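Local coordinates for putative N-acetylneuraminate lyase ([Ruminococcus] gnavus ATCC 29149, PDB 6RB7), which belongs to the dihydrodipicolinate synthetase family of beta/alpha-barrel proteins and is seen here as an assembly of four chains, at residues Val168-Pro173 and Gly196-Ser201. Residues are numbered along the deposited sequence; the frame is centred on the assembly and turned at random.
Sequences VIYNIP and GVANSS. Unlike the reference sequence in segment 196-201: Ala198 (reference Lys).
Gly196 O takes the N-H of Ile169, a rung of the parallel ladder between neighbouring strands of the beta/alpha barrel. Val197 follows beside Ile169 on the helix-facing side, where both meet Leu180; its CG1, anti to the backbone N (chi1 -178°), reaches across to Asn171 CB on the neighbouring strand at 4.0 Å. Ala198, a lysine in the reference sequence, bonds with both backbone polar atoms: its N reaches Ile169 O at 2.8 Å, and its O accepts Asn171 N at 2.8 Å while standing over one face of the Tyr170 ring, toward the rim. On the barrel's inner side, its methyl lies 3.6 Å from Tyr170 CD2. Asn199 runs alongside Asn171, their amide planes 28° apart; Asn171 ND2 donates to Asn199 OD1 at 2.8 Å, almost straight (175°) and in the plane of its own amide. Asn199 ND2 passes the chain on to Ser201 OG, itself bonded to Asp206 of helix 204-214. Ser200 N closes the ladder on Asn171 O at 2.8 Å, and Ser200 OG and Tyr170 OH share a hydrogen bond of 2.8 Å. Ser201 CB finally packs against Pro173 CG at 3.8 Å. Since Asn171 OD1 also accepts Leu180 N, both asparagine amides are gripped at each end, which fixes their flip and ties the two strand ends to the surrounding loop and helix within a buried contact between two strands of one chain.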
ATOM      1  N   VAL A 168      10.656 -24.623  -7.964  1.00 10.65           N
ATOM      2  CA  VAL A 168       9.653 -23.574  -8.336  1.00 11.36           C
ATOM      3  C   VAL A 168       9.624 -22.477  -7.287  1.00 11.14           C
ATOM      4  O   VAL A 168       9.348 -22.750  -6.104  1.00 10.86           O
ATOM      5  CB  VAL A 168       8.257 -24.175  -8.514  1.00 11.40           C
ATOM      6  CG1 VAL A 168       7.244 -23.117  -8.889  1.00 12.20           C
ATOM      7  CG2 VAL A 168       8.255 -25.296  -9.561  1.00 12.23           C
ATOM      8  N   ILE A 169       9.833 -21.225  -7.713  1.00 11.11           N
ATOM      9  CA  ILE A 169       9.651 -20.060  -6.821  1.00 10.81           C
ATOM     10  C   ILE A 169       8.165 -19.743  -6.771  1.00 11.86           C
ATOM     11  O   ILE A 169       7.555 -19.657  -7.851  1.00 12.06           O
ATOM     12  CB  ILE A 169      10.421 -18.866  -7.397  1.00 11.66           C
ATOM     13  CG1 ILE A 169      11.914 -19.158  -7.461  1.00 14.46           C
ATOM     14  CG2 ILE A 169      10.082 -17.592  -6.636  1.00 13.38           C
ATOM     15  CD1 ILE A 169      12.633 -18.226  -8.426  1.00 13.64           C
ATOM     16  N   TYR A 170       7.609 -19.521  -5.591  1.00 10.19           N
ATOM     17  CA  TYR A 170       6.193 -19.123  -5.451  1.00  9.44           C
ATOM     18  C   TYR A 170       6.157 -17.635  -5.130  1.00 12.42           C
ATOM     19  O   TYR A 170       6.537 -17.229  -4.010  1.00 11.74           O
ATOM     20  CB  TYR A 170       5.469 -20.003  -4.447  1.00 11.24           C
ATOM     21  CG  TYR A 170       3.970 -19.950  -4.582  1.00 10.29           C
ATOM     22  CD1 TYR A 170       3.276 -18.818  -4.261  1.00 13.18           C
ATOM     23  CD2 TYR A 170       3.249 -21.038  -5.071  1.00 11.85           C
ATOM     24  CE1 TYR A 170       1.893 -18.769  -4.351  1.00 16.94           C
ATOM     25  CE2 TYR A 170       1.873 -20.968  -5.240  1.00 14.92           C
ATOM     26  CZ  TYR A 170       1.198 -19.818  -4.915  1.00 18.44           C
ATOM     27  OH  TYR A 170      -0.170 -19.722  -5.034  1.00 20.76           O
ATOM     28  N   ASN A 171       5.677 -16.822  -6.091  1.00 11.84           N
ATOM     29  CA  ASN A 171       5.599 -15.353  -5.931  1.00 10.62           C
ATOM     30  C   ASN A 171       4.220 -14.982  -5.409  1.00 10.80           C
ATOM     31  O   ASN A 171       3.238 -15.216  -6.099  1.00 12.37           O
ATOM     32  CB  ASN A 171       5.924 -14.652  -7.244  1.00 10.25           C
ATOM     33  CG  ASN A 171       5.998 -13.155  -7.114  1.00 12.83           C
ATOM     34  OD1 ASN A 171       6.599 -12.666  -6.159  1.00 12.69           O
ATOM     35  ND2 ASN A 171       5.372 -12.424  -8.041  1.00 12.02           N
ATOM     36  N   ILE A 172       4.151 -14.449  -4.201  0.50 11.11           N
ATOM     37  CA  ILE A 172       2.855 -14.067  -3.565  0.50 12.20           C
ATOM     38  C   ILE A 172       3.084 -12.826  -2.708  0.50 13.16           C
ATOM     39  O   ILE A 172       3.025 -12.867  -1.482  0.50 13.67           O
ATOM     40  CB  ILE A 172       2.245 -15.278  -2.845  0.50 16.10           C
ATOM     41  CG1 ILE A 172       0.863 -14.926  -2.282  0.50 20.24           C
ATOM     42  CG2 ILE A 172       3.192 -15.876  -1.817  0.50 19.47           C
ATOM     43  CD1 ILE A 172      -0.099 -16.085  -2.291  0.50 17.87           C
ATOM     44  N   PRO A 173       3.403 -11.681  -3.341  1.00 12.01           N
ATOM     45  CA  PRO A 173       3.836 -10.498  -2.604  1.00 11.97           C
ATOM     46  C   PRO A 173       2.769  -9.990  -1.642  1.00 13.14           C
ATOM     47  O   PRO A 173       3.145  -9.426  -0.582  1.00 14.75           O
ATOM     48  CB  PRO A 173       4.199  -9.459  -3.653  1.00 15.25           C
ATOM     49  CG  PRO A 173       3.544  -9.961  -4.922  1.00 15.50           C
ATOM     50  CD  PRO A 173       3.455 -11.469  -4.795  1.00 12.48           C
ATOM     51  N   GLY A 196      11.148 -22.321 -12.862  1.00 10.07           N
ATOM     52  CA  GLY A 196      10.168 -21.257 -13.093  1.00 11.60           C
ATOM     53  C   GLY A 196       9.467 -20.816 -11.841  1.00 11.75           C
ATOM     54  O   GLY A 196      10.049 -20.881 -10.766  1.00 10.54           O
ATOM     55  N   VAL A 197       8.301 -20.230 -12.038  1.00 12.17           N
ATOM     56  CA  VAL A 197       7.641 -19.354 -11.039  1.00 11.69           C
ATOM     57  C   VAL A 197       6.159 -19.711 -11.011  1.00 10.53           C
ATOM     58  O   VAL A 197       5.534 -19.695 -12.075  1.00 10.70           O
ATOM     59  CB  VAL A 197       7.780 -17.860 -11.358  1.00 10.73           C
ATOM     60  CG1 VAL A 197       7.139 -17.009 -10.289  1.00 11.89           C
ATOM     61  CG2 VAL A 197       9.226 -17.477 -11.584  1.00 11.76           C
ATOM     62  N   ALA A 198       5.622 -19.980  -9.843  1.00  9.99           N
ATOM     63  CA  ALA A 198       4.176 -19.982  -9.616  1.00 10.79           C
ATOM     64  C   ALA A 198       3.780 -18.575  -9.210  1.00 10.80           C
ATOM     65  O   ALA A 198       4.228 -18.111  -8.136  1.00 11.76           O
ATOM     66  CB  ALA A 198       3.792 -21.020  -8.612  1.00 11.54           C
ATOM     67  N   ASN A 199       3.083 -17.874 -10.087  1.00 10.51           N
ATOM     68  CA  ASN A 199       2.850 -16.426  -9.886  1.00 11.11           C
ATOM     69  C   ASN A 199       1.450 -16.182  -9.350  1.00 11.39           C
ATOM     70  O   ASN A 199       0.469 -16.335 -10.120  1.00 11.33           O
ATOM     71  CB  ASN A 199       3.039 -15.629 -11.160  1.00 11.82           C
ATOM     72  CG  ASN A 199       3.068 -14.164 -10.790  1.00 15.01           C
ATOM     73  OD1 ASN A 199       3.968 -13.771 -10.053  1.00 14.76           O
ATOM     74  ND2 ASN A 199       2.049 -13.400 -11.159  1.00 11.64           N
ATOM     75  N   SER A 200       1.375 -15.659  -8.123  1.00 10.51           N
ATOM     76  CA  SER A 200       0.074 -15.341  -7.478  1.00 11.00           C
ATOM     77  C   SER A 200      -0.094 -13.833  -7.258  1.00 12.20           C
ATOM     78  O   SER A 200      -1.136 -13.458  -6.723  1.00 12.76           O
ATOM     79  CB  SER A 200      -0.149 -16.103  -6.208  1.00 12.41           C
ATOM     80  OG  SER A 200      -0.540 -17.445  -6.559  1.00 14.85           O
ATOM     81  N   SER A 201       0.816 -13.001  -7.753  1.00 10.73           N
ATOM     82  CA  SER A 201       0.569 -11.555  -7.814  1.00  9.31           C
ATOM     83  C   SER A 201      -0.593 -11.335  -8.783  1.00 10.15           C
ATOM     84  O   SER A 201      -0.843 -12.182  -9.651  1.00 10.65           O
ATOM     85  CB  SER A 201       1.799 -10.802  -8.234  1.00 11.67           C
ATOM     86  OG  SER A 201       2.054 -10.954  -9.617  1.00 12.71           O
TER